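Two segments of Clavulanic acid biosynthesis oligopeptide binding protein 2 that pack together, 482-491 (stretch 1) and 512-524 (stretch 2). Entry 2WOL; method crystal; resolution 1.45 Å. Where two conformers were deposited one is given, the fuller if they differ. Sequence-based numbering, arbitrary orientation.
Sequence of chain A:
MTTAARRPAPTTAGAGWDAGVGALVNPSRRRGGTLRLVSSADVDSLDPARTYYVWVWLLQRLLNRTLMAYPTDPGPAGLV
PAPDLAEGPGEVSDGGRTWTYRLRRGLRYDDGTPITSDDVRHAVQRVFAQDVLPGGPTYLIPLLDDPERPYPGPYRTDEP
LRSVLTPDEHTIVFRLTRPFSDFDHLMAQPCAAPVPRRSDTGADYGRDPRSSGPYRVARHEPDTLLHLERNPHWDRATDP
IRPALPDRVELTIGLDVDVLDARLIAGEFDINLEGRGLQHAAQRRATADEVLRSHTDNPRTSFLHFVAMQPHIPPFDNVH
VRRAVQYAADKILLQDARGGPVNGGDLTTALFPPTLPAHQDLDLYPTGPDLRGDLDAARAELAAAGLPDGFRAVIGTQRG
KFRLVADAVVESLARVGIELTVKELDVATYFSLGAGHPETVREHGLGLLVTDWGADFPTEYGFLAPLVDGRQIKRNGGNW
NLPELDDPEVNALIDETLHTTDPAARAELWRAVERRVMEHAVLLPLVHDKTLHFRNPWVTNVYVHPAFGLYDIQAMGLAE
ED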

# COMPACT_ATOMS: atom_id res chain seq x y z
N LEU A 482 9.25 13.65 -0.53
CA LEU A 482 10.67 13.79 -0.21
C LEU A 482 11.30 15.07 -0.78
O LEU A 482 12.08 15.73 -0.08
CB LEU A 482 11.46 12.54 -0.61
CG LEU A 482 11.01 11.21 0.02
CD1 LEU A 482 11.89 10.06 -0.44
CD2 LEU A 482 10.96 11.28 1.55
N PRO A 483 10.97 15.44 -2.03
CA PRO A 483 11.45 16.73 -2.54
C PRO A 483 10.80 17.93 -1.85
O PRO A 483 11.22 19.06 -2.08
CB PRO A 483 11.02 16.70 -4.01
CG PRO A 483 10.79 15.26 -4.33
CD PRO A 483 10.22 14.70 -3.07
N GLU A 484 9.77 17.68 -1.04
CA GLU A 484 8.96 18.75 -0.44
C GLU A 484 8.43 19.70 -1.52
O GLU A 484 8.49 20.93 -1.38
CB GLU A 484 9.73 19.49 0.66
CG GLU A 484 10.14 18.57 1.81
CD GLU A 484 11.08 19.21 2.82
OE1 GLU A 484 11.01 20.45 3.01
OE2 GLU A 484 11.88 18.47 3.43
N LEU A 485 7.94 19.12 -2.60
CA LEU A 485 7.31 19.88 -3.67
C LEU A 485 6.07 20.55 -3.13
O LEU A 485 5.22 19.91 -2.51
CB LEU A 485 6.95 18.97 -4.85
CG LEU A 485 6.53 19.67 -6.14
CD1 LEU A 485 7.71 20.39 -6.78
CD2 LEU A 485 5.92 18.69 -7.13
N ASP A 486 5.98 21.86 -3.35
CA ASP A 486 4.82 22.64 -2.94
C ASP A 486 4.47 23.62 -4.06
O ASP A 486 4.58 24.84 -3.90
CB ASP A 486 5.11 23.36 -1.62
CG ASP A 486 3.86 23.93 -0.96
OD1 ASP A 486 2.73 23.63 -1.42
OD2 ASP A 486 4.02 24.68 0.02
N ASP A 487 4.05 23.05 -5.18
CA ASP A 487 3.65 23.80 -6.36
C ASP A 487 2.15 24.07 -6.27
O ASP A 487 1.35 23.13 -6.30
CB ASP A 487 3.99 22.98 -7.62
CG ASP A 487 3.64 23.69 -8.92
OD1 ASP A 487 2.94 24.73 -8.90
OD2 ASP A 487 4.05 23.19 -9.98
N PRO A 488 1.77 25.36 -6.13
CA PRO A 488 0.36 25.75 -6.04
C PRO A 488 -0.49 25.19 -7.19
O PRO A 488 -1.65 24.84 -6.98
CB PRO A 488 0.41 27.28 -6.13
CG PRO A 488 1.75 27.64 -5.63
CD PRO A 488 2.67 26.53 -6.03
N GLU A 489 0.09 25.11 -8.39
CA GLU A 489 -0.62 24.61 -9.55
C GLU A 489 -0.89 23.10 -9.46
O GLU A 489 -1.97 22.63 -9.82
CB GLU A 489 0.11 24.97 -10.85
CG GLU A 489 0.11 26.47 -11.15
CD GLU A 489 0.74 26.81 -12.49
OE1 GLU A 489 1.98 26.71 -12.62
OE2 GLU A 489 -0.01 27.18 -13.42
N VAL A 490 0.10 22.35 -8.96
CA VAL A 490 -0.08 20.92 -8.68
C VAL A 490 -1.16 20.73 -7.60
O VAL A 490 -2.08 19.93 -7.78
CB VAL A 490 1.25 20.23 -8.26
CG1 VAL A 490 0.99 18.84 -7.66
CG2 VAL A 490 2.19 20.12 -9.45
N ASN A 491 -1.04 21.47 -6.50
CA ASN A 491 -2.02 21.39 -5.41
C ASN A 491 -3.44 21.70 -5.88
O ASN A 491 -4.39 20.99 -5.52
CB ASN A 491 -1.62 22.30 -4.25
CG ASN A 491 -0.26 21.96 -3.65
OD1 ASN A 491 0.30 20.89 -3.91
ND2 ASN A 491 0.27 22.87 -2.85
N ALA A 512 -2.34 15.59 -16.12
CA ALA A 512 -1.71 16.91 -16.06
C ALA A 512 -0.85 17.05 -14.80
O ALA A 512 0.25 17.61 -14.86
CB ALA A 512 -2.76 18.02 -16.12
N VAL A 513 -1.34 16.55 -13.67
CA VAL A 513 -0.54 16.54 -12.44
C VAL A 513 0.77 15.78 -12.64
O VAL A 513 1.84 16.30 -12.33
CB VAL A 513 -1.31 15.93 -11.24
CG1 VAL A 513 -0.41 15.83 -10.01
CG2 VAL A 513 -2.55 16.74 -10.92
N GLU A 514 0.68 14.56 -13.16
CA GLU A 514 1.86 13.72 -13.34
C GLU A 514 2.86 14.38 -14.29
O GLU A 514 4.07 14.37 -14.03
CB GLU A 514 1.49 12.33 -13.86
CG GLU A 514 2.69 11.39 -13.88
CD GLU A 514 2.37 10.03 -14.46
OE1 GLU A 514 1.65 9.95 -15.48
OE2 GLU A 514 2.85 9.04 -13.88
N ARG A 515 2.35 14.95 -15.38
CA ARG A 515 3.20 15.65 -16.33
C ARG A 515 3.94 16.80 -15.66
O ARG A 515 5.15 16.94 -15.83
CB ARG A 515 2.38 16.16 -17.52
CG ARG A 515 3.21 16.94 -18.54
CD ARG A 515 2.43 17.21 -19.82
NE ARG A 515 2.21 15.99 -20.60
CZ ARG A 515 3.05 15.52 -21.52
NH1 ARG A 515 4.18 16.15 -21.79
NH2 ARG A 515 2.75 14.40 -22.17
N ARG A 516 3.23 17.62 -14.88
CA ARG A 516 3.86 18.75 -14.21
C ARG A 516 4.92 18.28 -13.22
O ARG A 516 5.99 18.87 -13.13
CB ARG A 516 2.82 19.61 -13.49
CG ARG A 516 2.00 20.48 -14.41
CD ARG A 516 0.89 21.17 -13.66
NE ARG A 516 0.15 22.10 -14.51
CZ ARG A 516 0.42 23.40 -14.62
NH1 ARG A 516 1.43 23.94 -13.94
NH2 ARG A 516 -0.31 24.16 -15.42
N VAL A 517 4.63 17.19 -12.50
CA VAL A 517 5.60 16.62 -11.57
C VAL A 517 6.88 16.19 -12.30
O VAL A 517 7.98 16.47 -11.84
CB VAL A 517 5.01 15.43 -10.77
CG1 VAL A 517 6.10 14.73 -9.96
CG2 VAL A 517 3.90 15.91 -9.85
N MET A 518 6.72 15.55 -13.46
CA MET A 518 7.88 15.14 -14.24
C MET A 518 8.63 16.34 -14.83
O MET A 518 9.85 16.30 -14.95
CB MET A 518 7.50 14.10 -15.30
CG MET A 518 7.16 12.72 -14.71
SD MET A 518 8.36 12.07 -13.51
CE MET A 518 9.82 11.90 -14.53
N GLU A 519 7.90 17.41 -15.17
CA GLU A 519 8.55 18.66 -15.59
C GLU A 519 9.47 19.21 -14.50
O GLU A 519 10.56 19.71 -14.79
CB GLU A 519 7.51 19.71 -15.99
CG GLU A 519 6.81 19.42 -17.31
CD GLU A 519 5.60 20.31 -17.57
OE1 GLU A 519 5.29 21.18 -16.72
OE2 GLU A 519 4.95 20.13 -18.62
N HIS A 520 9.04 19.10 -13.24
CA HIS A 520 9.87 19.49 -12.09
C HIS A 520 11.13 18.63 -11.95
O HIS A 520 12.13 19.08 -11.39
CB HIS A 520 9.08 19.42 -10.79
CG HIS A 520 8.17 20.59 -10.57
ND1 HIS A 520 8.63 21.85 -10.23
CD2 HIS A 520 6.82 20.70 -10.62
CE1 HIS A 520 7.61 22.67 -10.09
NE2 HIS A 520 6.50 22.00 -10.33
N ALA A 521 11.06 17.39 -12.44
CA ALA A 521 12.19 16.45 -12.45
C ALA A 521 12.68 16.04 -11.04
O ALA A 521 13.80 15.56 -10.88
CB ALA A 521 13.34 16.97 -13.33
N VAL A 522 11.82 16.22 -10.04
CA VAL A 522 12.18 15.88 -8.66
C VAL A 522 12.09 14.38 -8.36
O VAL A 522 12.70 13.91 -7.40
CB VAL A 522 11.35 16.68 -7.62
CG1 VAL A 522 11.76 18.15 -7.63
CG2 VAL A 522 9.85 16.53 -7.87
N LEU A 523 11.36 13.64 -9.19
CA LEU A 523 11.25 12.19 -9.03
C LEU A 523 11.75 11.47 -10.28
O LEU A 523 11.29 11.75 -11.38
CB LEU A 523 9.80 11.77 -8.74
CG LEU A 523 9.11 12.37 -7.50
CD1 LEU A 523 7.70 11.84 -7.36
CD2 LEU A 523 9.91 12.11 -6.24
N LEU A 524 12.70 10.56 -10.08
CA LEU A 524 13.22 9.71 -11.14
C LEU A 524 12.64 8.30 -10.98
O LEU A 524 13.07 7.55 -10.10
CB LEU A 524 14.76 9.67 -11.09
CG LEU A 524 15.51 8.61 -11.91
CD1 LEU A 524 15.19 8.69 -13.40
CD2 LEU A 524 17.01 8.75 -11.68

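Packing of segment 482-491 against segment 512-524 in Clavulanic acid biosynthesis oligopeptide binding protein 2. The first segment is a loop that leads into a helix at Pro488; the second is the last part of a helix, a short turn and the start of a strand. They run in opposite senses, so that Pro483 lies beside Val522 (CA to CA 6.2 Å) and Val490 beside Val513 (CA to CA 5.8 Å). Together they bury 525 Å², much of it through apolar side chains.

At the loop end, Pro483 is the bump. Its CA-to-CB bond points toward the other segment, and the ring meets the residues just after Ala521, which leaves helical geometry with positive phi. Pro483 CB rests 3.6 Å from Val522 CB, a tight approach between two carbons close to their backbones. The neighbouring ring carbon is also met by a longer side chain: the CA-to-CB bond of Leu523 points sideways, but its end comes nearer and places Leu523 CD2 3.8 Å from Pro483 CG. The proline thus sits against Val522 and Leu523, which together form the hollow.

Leu485 fills the next hollow, between Val517 and His520, which are three residues apart in sequence. Leu485 CD1 lies over one face of the His520 ring, 3.8 Å from the ring centroid and only 7° off the normal, an almost axial CH-pi contact. Leu485 CD2 lies 4.4 Å from Val517 CG2, a looser touch, and is itself near the imidazole, 4.1 Å from His520 CD2.

The same imidazole is held at its edge by Asp487. His520 NE2 donates to Asp487 OD2 at 2.7 Å, with an angle of 170° at the hydrogen; the acceptor lies near the ring plane, where a ring N-H points. Face and edge are therefore used at once, the face by a methyl and the edge by a carboxylate. Asp487 also divides its own oxygens: while OD2 takes the histidine, Asp487 OD1 accepts from Glu489 N at 2.9 Å and caps the first helix. One side chain in the t rotamer both caps that helix and bonds to the other segment.

Beyond the cap, Val490 packs against the second helix. Its CA-to-CB bond points sideways, yet the residue has 71 Å² covered. Val490 CG1 meets Val513 CG1 at 4.1 Å, and Val490 CG2 lies 4.1 Å from Arg516 CB, at the base of the arginine side chain. In the conformer given, Arg516 then extends past the valine, chi2 and chi3 both t, to Glu489. The salt bridge there, Glu489 OE1 to Arg516 NH1 at 3.1 Å, approaches the guanidinium at its edge, near its plane. Arg516 has 77 Å² covered, the most of any residue here: its stem packs beside Val490 while its charged end pairs with the exposed Glu489.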